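Local coordinates for Non-reducing end alpha-L-arabinofuranosidase BoGH43B (Bacteroides ovatus, PDB 5JOZ), which removes terminal non-reducing alpha-L-arabinofuranosyl residues from xyloglucan side branches, converting S units to X units during xyloglucan breakdown, at residues A[187-192]-A[212-217]; A[147-152]-A[178-183]; A[439-442]-A[447-450]; A[397-402]-A[461-466]; A[74-79]-A[474-479]. All coordinates share one frame; numbering follows the deposited sequence.

Interaction 1 of 5, residues A[187-192]-A[212-217]; sequences YYIMSA and GPYEPS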
# COMPACT_ATOMS: atom_id res chain seq x y z
N TYR A 187 21.13 -15.09 17.27
CA TYR A 187 20.10 -14.08 17.10
C TYR A 187 20.54 -13.21 15.94
O TYR A 187 21.69 -12.79 15.90
CB TYR A 187 19.95 -13.22 18.36
CG TYR A 187 19.43 -13.99 19.54
CD1 TYR A 187 20.30 -14.65 20.40
CD2 TYR A 187 18.07 -14.08 19.79
CE1 TYR A 187 19.82 -15.37 21.49
CE2 TYR A 187 17.58 -14.79 20.87
CZ TYR A 187 18.46 -15.43 21.72
OH TYR A 187 17.97 -16.14 22.77
N TYR A 188 19.63 -12.94 14.99
CA TYR A 188 19.93 -12.19 13.79
C TYR A 188 19.11 -10.92 13.74
O TYR A 188 17.92 -10.94 14.03
CB TYR A 188 19.58 -12.99 12.53
CG TYR A 188 20.47 -14.17 12.24
CD1 TYR A 188 20.23 -15.40 12.85
CD2 TYR A 188 21.51 -14.08 11.33
CE1 TYR A 188 21.03 -16.49 12.56
CE2 TYR A 188 22.30 -15.17 11.04
CZ TYR A 188 22.06 -16.37 11.66
OH TYR A 188 22.85 -17.45 11.40
N ILE A 189 19.76 -9.84 13.33
CA ILE A 189 19.12 -8.58 13.01
C ILE A 189 19.33 -8.38 11.51
O ILE A 189 20.46 -8.18 11.06
CB ILE A 189 19.71 -7.39 13.80
CG1 ILE A 189 19.32 -7.51 15.28
CG2 ILE A 189 19.22 -6.05 13.24
CD1 ILE A 189 20.02 -6.53 16.19
N MET A 190 18.24 -8.45 10.75
CA MET A 190 18.25 -8.23 9.32
C MET A 190 17.61 -6.87 9.11
O MET A 190 16.59 -6.56 9.72
CB MET A 190 17.46 -9.33 8.61
CG MET A 190 17.59 -9.34 7.09
SD MET A 190 16.54 -10.58 6.28
CE MET A 190 14.91 -9.91 6.59
N SER A 191 18.19 -6.05 8.24
CA SER A 191 17.73 -4.67 8.10
C SER A 191 17.98 -4.14 6.69
O SER A 191 18.64 -4.78 5.88
CB SER A 191 18.45 -3.80 9.13
OG SER A 191 19.85 -3.87 8.95
N ALA A 192 17.44 -2.96 6.44
CA ALA A 192 17.54 -2.29 5.16
C ALA A 192 18.44 -1.05 5.28
O ALA A 192 18.46 -0.41 6.33
CB ALA A 192 16.15 -1.89 4.68
N GLY A 212 23.81 -8.42 22.02
CA GLY A 212 25.04 -8.12 21.28
C GLY A 212 26.30 -8.60 21.99
O GLY A 212 26.21 -9.26 23.02
N PRO A 213 27.49 -8.28 21.46
CA PRO A 213 27.67 -7.49 20.24
C PRO A 213 27.42 -8.30 18.96
O PRO A 213 27.64 -9.52 18.94
CB PRO A 213 29.13 -7.07 20.34
CG PRO A 213 29.79 -8.22 21.01
CD PRO A 213 28.76 -8.87 21.91
N TYR A 214 26.96 -7.61 17.92
CA TYR A 214 26.64 -8.23 16.64
C TYR A 214 27.78 -8.03 15.67
O TYR A 214 28.43 -6.98 15.68
CB TYR A 214 25.36 -7.64 16.04
CG TYR A 214 24.10 -8.09 16.75
CD1 TYR A 214 23.75 -7.56 18.00
CD2 TYR A 214 23.26 -9.05 16.19
CE1 TYR A 214 22.61 -7.97 18.66
CE2 TYR A 214 22.11 -9.47 16.84
CZ TYR A 214 21.78 -8.92 18.07
OH TYR A 214 20.64 -9.32 18.71
N GLU A 215 28.01 -9.03 14.83
CA GLU A 215 29.02 -8.97 13.79
C GLU A 215 28.36 -9.15 12.42
O GLU A 215 27.38 -9.88 12.31
CB GLU A 215 30.09 -10.04 14.03
CG GLU A 215 31.03 -9.69 15.18
CD GLU A 215 31.94 -10.83 15.60
OE1 GLU A 215 32.09 -11.81 14.84
OE2 GLU A 215 32.52 -10.75 16.69
N PRO A 216 28.90 -8.50 11.38
CA PRO A 216 28.23 -8.47 10.09
C PRO A 216 28.40 -9.76 9.29
O PRO A 216 29.35 -10.51 9.51
CB PRO A 216 28.92 -7.30 9.38
CG PRO A 216 30.34 -7.35 9.91
CD PRO A 216 30.24 -7.87 11.31
N SER A 217 27.49 -9.99 8.35
CA SER A 217 27.61 -11.12 7.43
C SER A 217 28.79 -10.89 6.48
O SER A 217 28.98 -9.77 6.01
CB SER A 217 26.35 -11.30 6.60
OG SER A 217 26.52 -12.31 5.62

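Interaction 2 of 5, residues A[147-152]-A[178-183]; sequences FLLGVM and PHFYKI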
# COMPACT_ATOMS: atom_id res chain seq x y z
N PHE A 147 20.23 0.43 16.37
CA PHE A 147 19.05 -0.42 16.59
C PHE A 147 18.85 -0.68 18.09
O PHE A 147 19.81 -0.98 18.78
CB PHE A 147 19.17 -1.75 15.86
CG PHE A 147 19.26 -1.61 14.38
CD1 PHE A 147 18.26 -0.95 13.67
CD2 PHE A 147 20.33 -2.15 13.68
CE1 PHE A 147 18.33 -0.81 12.29
CE2 PHE A 147 20.41 -2.02 12.29
CZ PHE A 147 19.41 -1.34 11.60
N LEU A 148 17.60 -0.56 18.55
CA LEU A 148 17.25 -0.66 19.97
C LEU A 148 16.43 -1.90 20.21
O LEU A 148 15.44 -2.12 19.53
CB LEU A 148 16.44 0.55 20.41
CG LEU A 148 17.07 1.91 20.14
CD1 LEU A 148 16.10 3.01 20.55
CD2 LEU A 148 18.41 2.06 20.84
N LEU A 149 16.84 -2.71 21.18
CA LEU A 149 16.09 -3.90 21.56
C LEU A 149 15.51 -3.72 22.96
O LEU A 149 16.13 -3.08 23.81
CB LEU A 149 17.00 -5.13 21.53
CG LEU A 149 16.30 -6.49 21.61
CD1 LEU A 149 15.45 -6.78 20.36
CD2 LEU A 149 17.35 -7.58 21.81
N GLY A 150 14.33 -4.29 23.18
CA GLY A 150 13.63 -4.28 24.47
C GLY A 150 12.69 -5.47 24.56
O GLY A 150 12.53 -6.22 23.59
N VAL A 151 12.08 -5.67 25.73
CA VAL A 151 11.12 -6.75 25.95
C VAL A 151 9.84 -6.11 26.44
O VAL A 151 9.87 -5.10 27.14
CB VAL A 151 11.64 -7.82 26.93
CG1 VAL A 151 10.67 -9.00 27.03
CG2 VAL A 151 13.01 -8.30 26.48
N MET A 152 8.72 -6.71 26.06
CA MET A 152 7.42 -6.08 26.14
C MET A 152 6.42 -7.09 26.68
O MET A 152 6.50 -8.28 26.37
CB MET A 152 7.04 -5.61 24.72
CG MET A 152 6.00 -4.51 24.62
SD MET A 152 5.76 -3.98 22.91
CE MET A 152 6.63 -2.41 22.90
N PRO A 178 14.46 -3.10 10.64
CA PRO A 178 15.13 -4.22 11.31
C PRO A 178 14.15 -5.27 11.79
O PRO A 178 13.11 -4.93 12.35
CB PRO A 178 15.81 -3.55 12.51
CG PRO A 178 14.90 -2.43 12.84
CD PRO A 178 14.43 -1.91 11.51
N HIS A 179 14.47 -6.54 11.55
CA HIS A 179 13.73 -7.66 12.13
C HIS A 179 14.68 -8.52 12.93
O HIS A 179 15.85 -8.63 12.60
CB HIS A 179 13.05 -8.51 11.05
CG HIS A 179 12.04 -7.75 10.26
ND1 HIS A 179 10.95 -7.13 10.84
CD2 HIS A 179 11.97 -7.48 8.94
CE1 HIS A 179 10.24 -6.54 9.90
NE2 HIS A 179 10.84 -6.73 8.74
N PHE A 180 14.11 -9.17 13.94
CA PHE A 180 14.83 -9.95 14.91
C PHE A 180 14.43 -11.41 14.72
O PHE A 180 13.25 -11.73 14.73
CB PHE A 180 14.45 -9.45 16.31
CG PHE A 180 15.35 -9.93 17.41
CD1 PHE A 180 16.71 -9.68 17.37
CD2 PHE A 180 14.83 -10.63 18.49
CE1 PHE A 180 17.54 -10.12 18.38
CE2 PHE A 180 15.65 -11.07 19.51
CZ PHE A 180 17.02 -10.82 19.45
N TYR A 181 15.41 -12.30 14.53
CA TYR A 181 15.14 -13.74 14.41
C TYR A 181 16.10 -14.55 15.27
O TYR A 181 17.27 -14.20 15.40
CB TYR A 181 15.24 -14.23 12.96
CG TYR A 181 14.50 -13.39 11.95
CD1 TYR A 181 13.12 -13.35 11.94
CD2 TYR A 181 15.19 -12.64 11.01
CE1 TYR A 181 12.43 -12.58 11.01
CE2 TYR A 181 14.52 -11.87 10.07
CZ TYR A 181 13.14 -11.85 10.07
OH TYR A 181 12.48 -11.09 9.13
N LYS A 182 15.59 -15.63 15.87
CA LYS A 182 16.44 -16.58 16.58
C LYS A 182 16.45 -17.80 15.70
O LYS A 182 15.46 -18.53 15.66
CB LYS A 182 15.88 -16.91 17.96
CG LYS A 182 16.54 -18.08 18.69
CD LYS A 182 18.04 -17.91 18.84
CE LYS A 182 18.65 -18.98 19.75
NZ LYS A 182 18.04 -18.96 21.11
N ILE A 183 17.55 -18.00 14.99
CA ILE A 183 17.68 -19.11 14.05
C ILE A 183 18.93 -19.89 14.43
O ILE A 183 20.04 -19.34 14.40
CB ILE A 183 17.85 -18.63 12.59
CG1 ILE A 183 16.68 -17.74 12.16
CG2 ILE A 183 18.02 -19.81 11.65
CD1 ILE A 183 16.98 -16.85 10.97

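Interaction 3 of 5, residues A[439-442]-A[447-450]; sequences SITA and YTFE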
# COMPACT_ATOMS: atom_id res chain seq x y z
N SER A 439 -14.36 6.74 -18.57
CA SER A 439 -13.43 5.67 -18.87
C SER A 439 -11.98 6.19 -18.83
O SER A 439 -11.69 7.28 -19.32
CB SER A 439 -13.79 5.07 -20.22
OG SER A 439 -13.44 3.71 -20.30
N ILE A 440 -11.10 5.44 -18.18
CA ILE A 440 -9.67 5.73 -18.13
C ILE A 440 -8.94 4.47 -18.54
O ILE A 440 -9.15 3.42 -17.95
CB ILE A 440 -9.17 6.11 -16.72
CG1 ILE A 440 -9.92 7.34 -16.21
CG2 ILE A 440 -7.66 6.34 -16.73
CD1 ILE A 440 -9.89 7.46 -14.71
N THR A 441 -8.11 4.58 -19.57
CA THR A 441 -7.30 3.47 -20.04
C THR A 441 -5.84 3.85 -19.83
O THR A 441 -5.48 5.04 -19.87
CB THR A 441 -7.58 3.12 -21.51
OG1 THR A 441 -7.04 4.12 -22.38
CG2 THR A 441 -9.08 2.99 -21.76
N ALA A 442 -5.00 2.85 -19.61
CA ALA A 442 -3.62 3.09 -19.21
C ALA A 442 -2.64 2.21 -19.96
O ALA A 442 -2.93 1.05 -20.26
CB ALA A 442 -3.48 2.88 -17.72
N TYR A 447 -2.00 7.75 -19.77
CA TYR A 447 -3.40 7.58 -19.44
C TYR A 447 -4.17 8.25 -20.53
O TYR A 447 -3.81 9.37 -20.93
CB TYR A 447 -3.74 8.29 -18.14
CG TYR A 447 -3.10 7.71 -16.91
CD1 TYR A 447 -3.54 6.51 -16.38
CD2 TYR A 447 -2.08 8.39 -16.26
CE1 TYR A 447 -2.98 5.99 -15.22
CE2 TYR A 447 -1.51 7.87 -15.10
CZ TYR A 447 -1.96 6.67 -14.60
OH TYR A 447 -1.39 6.14 -13.47
N THR A 448 -5.22 7.59 -21.02
CA THR A 448 -6.15 8.17 -21.99
C THR A 448 -7.55 8.19 -21.37
O THR A 448 -7.96 7.21 -20.75
CB THR A 448 -6.14 7.40 -23.32
OG1 THR A 448 -4.79 7.35 -23.80
CG2 THR A 448 -7.02 8.08 -24.38
N PHE A 449 -8.24 9.32 -21.52
CA PHE A 449 -9.52 9.61 -20.86
C PHE A 449 -10.64 9.70 -21.90
O PHE A 449 -10.53 10.48 -22.86
CB PHE A 449 -9.41 10.93 -20.11
CG PHE A 449 -8.33 10.95 -19.07
CD1 PHE A 449 -7.03 11.35 -19.39
CD2 PHE A 449 -8.60 10.54 -17.76
CE1 PHE A 449 -6.03 11.34 -18.43
CE2 PHE A 449 -7.60 10.54 -16.79
CZ PHE A 449 -6.32 10.94 -17.12
N GLU A 450 -11.72 8.93 -21.70
CA GLU A 450 -12.80 8.75 -22.67
C GLU A 450 -14.18 8.86 -22.01
O GLU A 450 -14.33 8.55 -20.83
CB GLU A 450 -12.68 7.38 -23.38
CG GLU A 450 -11.31 7.08 -24.01
CD GLU A 450 -10.35 6.24 -23.14
OE1 GLU A 450 -10.55 6.11 -21.90
OE2 GLU A 450 -9.37 5.69 -23.71

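Interaction 4 of 5, residues A[397-402]-A[461-466]; sequences NHYDLL and GTASTR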
# COMPACT_ATOMS: atom_id res chain seq x y z
N ASN A 397 -1.21 16.35 -6.96
CA ASN A 397 -0.94 15.73 -8.26
C ASN A 397 -1.97 14.66 -8.58
O ASN A 397 -1.97 13.58 -7.99
CB ASN A 397 0.48 15.17 -8.28
CG ASN A 397 1.55 16.27 -8.30
OD1 ASN A 397 1.95 16.76 -9.37
ND2 ASN A 397 2.02 16.64 -7.13
N HIS A 398 -2.85 14.97 -9.52
CA HIS A 398 -3.98 14.11 -9.84
C HIS A 398 -4.67 14.56 -11.11
O HIS A 398 -4.75 15.77 -11.38
CB HIS A 398 -5.02 14.13 -8.70
CG HIS A 398 -5.50 15.50 -8.33
ND1 HIS A 398 -6.62 16.07 -8.89
CD2 HIS A 398 -5.00 16.42 -7.47
CE1 HIS A 398 -6.81 17.27 -8.38
NE2 HIS A 398 -5.84 17.51 -7.51
N TYR A 399 -5.18 13.60 -11.88
CA TYR A 399 -5.93 13.88 -13.11
C TYR A 399 -7.39 13.60 -12.87
O TYR A 399 -7.74 12.50 -12.44
CB TYR A 399 -5.44 12.99 -14.25
CG TYR A 399 -3.94 13.07 -14.53
CD1 TYR A 399 -3.29 14.31 -14.62
CD2 TYR A 399 -3.19 11.91 -14.74
CE1 TYR A 399 -1.94 14.38 -14.89
CE2 TYR A 399 -1.83 11.98 -15.02
CZ TYR A 399 -1.21 13.21 -15.10
OH TYR A 399 0.14 13.28 -15.38
N ASP A 400 -8.26 14.56 -13.17
CA ASP A 400 -9.67 14.50 -12.82
C ASP A 400 -10.56 14.38 -14.06
O ASP A 400 -10.67 15.33 -14.83
CB ASP A 400 -10.06 15.77 -12.06
CG ASP A 400 -9.38 15.90 -10.71
OD1 ASP A 400 -8.76 14.92 -10.23
OD2 ASP A 400 -9.47 17.00 -10.13
N LEU A 401 -11.22 13.24 -14.22
CA LEU A 401 -12.17 13.05 -15.31
C LEU A 401 -13.58 13.23 -14.73
O LEU A 401 -14.18 12.27 -14.24
CB LEU A 401 -11.99 11.69 -15.97
CG LEU A 401 -13.01 11.32 -17.05
CD1 LEU A 401 -13.01 12.33 -18.17
CD2 LEU A 401 -12.74 9.92 -17.56
N LEU A 402 -14.09 14.47 -14.79
CA LEU A 402 -15.31 14.86 -14.07
C LEU A 402 -16.44 15.37 -14.94
O LEU A 402 -16.20 15.92 -16.02
CB LEU A 402 -14.97 15.94 -13.04
CG LEU A 402 -13.79 15.65 -12.12
CD1 LEU A 402 -13.49 16.85 -11.23
CD2 LEU A 402 -14.03 14.40 -11.28
N GLY A 461 -8.85 13.38 -23.94
CA GLY A 461 -7.49 13.83 -23.65
C GLY A 461 -6.60 12.72 -23.10
O GLY A 461 -7.06 11.62 -22.80
N THR A 462 -5.31 13.03 -23.00
CA THR A 462 -4.29 12.11 -22.49
C THR A 462 -3.44 12.80 -21.44
O THR A 462 -3.42 14.03 -21.37
CB THR A 462 -3.31 11.64 -23.59
OG1 THR A 462 -2.75 12.79 -24.24
CG2 THR A 462 -4.00 10.77 -24.61
N ALA A 463 -2.73 12.00 -20.65
CA ALA A 463 -1.75 12.52 -19.69
C ALA A 463 -0.65 11.50 -19.44
O ALA A 463 -0.84 10.30 -19.65
CB ALA A 463 -2.45 12.90 -18.39
N SER A 464 0.51 11.98 -19.00
CA SER A 464 1.67 11.11 -18.75
C SER A 464 1.60 10.43 -17.38
O SER A 464 1.22 11.05 -16.38
CB SER A 464 2.98 11.91 -18.86
OG SER A 464 3.10 12.83 -17.79
N THR A 465 2.00 9.17 -17.34
CA THR A 465 2.24 8.47 -16.08
C THR A 465 3.47 9.04 -15.36
O THR A 465 3.54 9.04 -14.12
CB THR A 465 2.45 6.97 -16.31
OG1 THR A 465 3.53 6.76 -17.22
CG2 THR A 465 1.19 6.32 -16.87
N ARG A 466 4.42 9.54 -16.15
CA ARG A 466 5.63 10.20 -15.65
C ARG A 466 5.35 11.38 -14.70
O ARG A 466 6.02 11.52 -13.68
CB ARG A 466 6.45 10.69 -16.84
CG ARG A 466 7.84 11.23 -16.54
CD ARG A 466 8.38 11.95 -17.76
NE ARG A 466 7.55 13.11 -18.08
CZ ARG A 466 7.73 13.92 -19.12
NH1 ARG A 466 8.73 13.72 -19.98
NH2 ARG A 466 6.90 14.94 -19.30

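Interaction 5 of 5, residues A[74-79]-A[474-479]; sequences GQYAPT and GGFTGV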
# COMPACT_ATOMS: atom_id res chain seq x y z
N GLY A 74 0.52 9.26 8.06
CA GLY A 74 -0.26 8.06 8.33
C GLY A 74 0.56 6.81 8.63
O GLY A 74 1.59 6.88 9.30
N GLN A 75 0.09 5.66 8.14
CA GLN A 75 0.68 4.37 8.49
C GLN A 75 1.95 4.01 7.70
O GLN A 75 1.91 3.92 6.47
CB GLN A 75 -0.36 3.26 8.33
CG GLN A 75 -1.56 3.41 9.24
CD GLN A 75 -1.19 3.44 10.73
OE1 GLN A 75 -0.14 2.96 11.12
NE2 GLN A 75 -2.06 4.01 11.56
N TYR A 76 3.05 3.83 8.42
CA TYR A 76 4.37 3.47 7.88
C TYR A 76 4.53 1.95 8.03
O TYR A 76 3.55 1.26 8.28
CB TYR A 76 5.48 4.25 8.61
CG TYR A 76 5.79 5.60 8.04
CD1 TYR A 76 4.78 6.54 7.88
CD2 TYR A 76 7.09 5.94 7.67
CE1 TYR A 76 5.05 7.81 7.37
CE2 TYR A 76 7.38 7.21 7.15
CZ TYR A 76 6.34 8.14 7.00
OH TYR A 76 6.56 9.40 6.49
N ALA A 77 5.74 1.43 7.85
CA ALA A 77 5.97 -0.03 7.84
C ALA A 77 5.39 -0.75 9.05
O ALA A 77 5.74 -0.43 10.18
CB ALA A 77 7.45 -0.33 7.75
N PRO A 78 4.48 -1.72 8.81
CA PRO A 78 3.97 -2.58 9.86
C PRO A 78 4.77 -3.87 9.96
O PRO A 78 5.37 -4.30 8.97
CB PRO A 78 2.58 -2.91 9.35
CG PRO A 78 2.80 -3.06 7.88
CD PRO A 78 3.89 -2.09 7.52
N THR A 79 4.76 -4.48 11.14
CA THR A 79 5.27 -5.84 11.29
C THR A 79 4.10 -6.72 11.80
O THR A 79 3.35 -6.28 12.67
CB THR A 79 6.51 -5.86 12.21
OG1 THR A 79 7.55 -5.10 11.60
CG2 THR A 79 7.00 -7.27 12.46
N GLY A 474 7.51 12.79 -5.25
CA GLY A 474 8.03 12.44 -3.93
C GLY A 474 7.02 11.64 -3.12
O GLY A 474 5.96 11.24 -3.62
N GLY A 475 7.35 11.39 -1.85
CA GLY A 475 6.50 10.62 -0.96
C GLY A 475 6.65 9.12 -1.11
O GLY A 475 7.57 8.66 -1.78
N PHE A 476 5.72 8.37 -0.50
CA PHE A 476 5.86 6.93 -0.30
C PHE A 476 4.70 6.10 -0.85
O PHE A 476 4.55 4.91 -0.51
CB PHE A 476 6.00 6.65 1.21
CG PHE A 476 7.30 7.10 1.80
CD1 PHE A 476 8.48 6.46 1.46
CD2 PHE A 476 7.35 8.17 2.69
CE1 PHE A 476 9.70 6.87 2.00
CE2 PHE A 476 8.56 8.59 3.24
CZ PHE A 476 9.73 7.94 2.89
N THR A 477 3.89 6.72 -1.71
CA THR A 477 2.70 6.09 -2.26
C THR A 477 2.80 5.92 -3.77
O THR A 477 3.80 6.30 -4.39
CB THR A 477 1.45 6.90 -1.92
OG1 THR A 477 1.60 8.24 -2.40
CG2 THR A 477 1.23 6.92 -0.41
N GLY A 478 1.77 5.29 -4.33
CA GLY A 478 1.59 5.11 -5.77
C GLY A 478 0.14 5.39 -6.15
O GLY A 478 -0.72 5.63 -5.29
N VAL A 479 -0.13 5.34 -7.44
CA VAL A 479 -1.41 5.83 -7.98
C VAL A 479 -2.63 5.03 -7.50
O VAL A 479 -2.62 3.80 -7.46
CB VAL A 479 -1.37 5.83 -9.53
CG1 VAL A 479 -2.76 6.06 -10.12
CG2 VAL A 479 -0.39 6.89 -10.03

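Interaction 1 of 5, residues A[187-192]-A[212-217]
The phenol OH of Y214 is hydrogen-bonded to the carbonyl O of P210, which fixes the phenol end of a ring lying against strand 186-193. From the facing strand this oxygen is approached by carbon: Y214 OH lies 3.8 Å from I189 CD1 and 4.0 Å from Y187 CB. In a CH-pi contact I189 sends its CD1 methyl over one face of the Y214 ring, 3.7 Å from the centroid and 20° off the normal, displaced toward the phenol end, with CD1 to CZ at 3.5 Å. I189 reaches there because CG1 stands anti to its carbonyl carbon (chi1 -70°) and the chain then runs on extended; it crosses the tyrosine at about a right angle. Obliquely to the ring, the backbone O of Y187 comes within 3.5 Å of Y214 CE2. A leucine at Y214 would probably leave P210 O without its phenol partner and strip the flat face from under the I189 methyl. In this fourth blade of the GH43 beta-propeller, Y214 also packs on F180 and on V166 and A167 of the preceding blade. The chemistry is thus apolar across the contact, with the ring's one polar group satisfied close by in the chain.

Interaction 2 of 5, residues A[147-152]-A[178-183]
Two neighbouring blades of the five-bladed GH43 beta-propeller meet here face to face: strand 147-152 belongs to one four-stranded sheet, and 178-183 is on the first, innermost strand of the next blade, close to the propeller axis. Their backbones stay well apart, with the CA atoms of F147 and P178 separated by 7.6 Å, and side chains fill the interval. At one end the F147 ring sits obliquely against the pyrrolidine of P178. CE1 of F147 is 3.7 Å from P178 CB, and CG of the proline is about as near, making an off-centre CH-pi contact 29° from the ring normal. Further along, L149 and F180 cross at about a right angle. With chi1 at -167°, L149 extends its branch away from its own backbone N and out over the ring. Its CD1 methyl stands over the middle of the F180 ring, 4.1 Å from the centroid and 3° off the normal, while the other methyl, CD2, lies 4.0 Å from F180 CZ. An alanine at F147 would probably open a gap beside P178, whose ring is close to D126, the residue inferred to tune the proton donor E176. Around this interface, L149 also packs on V166 of strand 159-168, P178 on L139 and P141 of strand 135-141, and F147 and F180 reach S191 and I189 on strand 186-193.

Interaction 3 of 5, residues A[439-442]-A[447-450]
S439-A442 and Y447-E450 pair regularly as part of the beta hairpin 436-442/446-453; their short axes approach to 4.7 Å, with N-to-C directions at 159°. S439-E450 and T441-T448 are hydrogen-bonded pairs; I440-F449 and A442-Y447 are non-hydrogen-bonded pairs. The bonds of the T441-T448 pair are nearly straight, T448 N to T441 O at 2.8 Å and T441 N to T448 O at 2.9 Å. S439 N reaches E450 O at a bent 135°, while E450 N returns a nearly straight bond to S439 O.

The tightly packed face is apolar and buried. I440 and F449 lie side by side, CG1 of the isoleucine against CD2 of the phenylalanine at 3.8 Å, and I440 also turns its CG2 toward Y447 CD1. A442 adds its CB, 3.9 Å from Y447 CD1. The far end of Y447 is held by Q365, to which its OH is hydrogen-bonded.

On the opposite, partly exposed face the side chains are polar. E450 bends at chi2 (96°), folding its carboxylate back over the neighbouring strand, where T441 OG1 donates to the syn lone pair of E450 OE2 at 3.1 Å. That hydroxyl lies between the backbone N and the carbonyl carbon of T441, which aims it at the glutamate and sets T441 OG1 3.5 Å from T448 CB.

In the concanavalin-like beta-sandwich, strand 370-377 flanks the hairpin at 436-442 and strand 456-464 flanks it at 446-453. The apolar face looks across to the second sheet: I440 meets L389 and L401, and F449 packs on V391.

Interaction 4 of 5, residues A[397-402]-A[461-466]
One face of the Y399 ring is covered by the A463 methyl, and the S464 carbonyl O comes in at the ring edge, in its plane. This is a contact between the two sheets of the concanavalin-like beta-sandwich: Y399, on strand 397-406, points across to A463 near the end of strand 456-464, the CA atoms of Y399 and A463 being 7.9 Å apart. A463 CB sits 3.5 Å above the Y399 ring, shifted toward the phenol end, and 3.6 Å from the centroid at 15° off the normal, a CH-pi contact. Y447 and F449, on the strand next to A463, also pack against this tyrosine.

S464 contributes its backbone to the contact, since its CB points away from Y399 and its OG is hydrogen-bonded to D467 N. Beyond the interface, on the far side of strand 397-406, H398 ND1 donates to D400 OD1 at 2.8 Å, and the other carboxylate oxygen forms a salt bridge to R415, so D400 is held from two directions. The buried phenol is satisfied across the sandwich: Y399 OH donates to S464 O at 2.7 Å, in the carbonyl plane, with a C=O...O angle of 148°.

Interaction 5 of 5, residues A[74-79]-A[474-479]
Aromatic contact comes first: the rings of Y76 and F476 meet obliquely, centroids 5.8 Å apart and planes at 62°. The near atoms are the phenol oxygen and the CD2-CE2 side of F476, Y76 OH lying 3.9 Å from F476 CE2 and 4.1 Å from F476 CD2. Carbon to carbon the approach is looser, Y76 CE2 to F476 CE2 at 4.3 Å. With chi1 at -70°, F476 swings its ring away from its own carbonyl and toward the tyrosine, from the loop that follows helix 470-473. The Y76 ring also meets Y94 and F33 edge-to-face.

Polar bonds hold each partner from its own surroundings. Y76 OH is hydrogen-bonded to T72 O. On the other side the backbone O of F476 is bonded to R268, and T477 OG1 to S71 OG, so the 474-479 loop is tied to the propeller by more than the ring pair.

The contact bridges the GH43 propeller and the C-terminal concanavalin-like sandwich. Side chain to side chain, Y76 is about 5 Å from D126, inferred to tune the proton donor, and about 6 Å from D16, the inferred proton acceptor, so F476 of the second domain touches a residue that borders the inferred active site. With weak apolar touching and a phenol bonded elsewhere, the chemistry points to a modest van der Waals contact, its geometry probably set more by the bonds each partner makes in its own surroundings.

From the N terminus, segment 74-79 comes first, but its contact, interaction 5, closes only at 474-479, nearly 400 residues later; the other four all fall within that span. Interaction 2 is the first to close, joining adjacent propeller blades, and interaction 1 follows it in series within the second of those blades. They touch through the pairing of strands 176-183 and 186-193. In the C-terminal sandwich, interaction 4 opens at 397-402 and closes at 461-466, enclosing the hairpin of interaction 3, and strands 446-453 and 456-464 pair to link the two. No contacts cross. Interactions 1 and 2 lie on the opposite side of the chain's centre from 3 and 4, with interaction 5 joining the domains between.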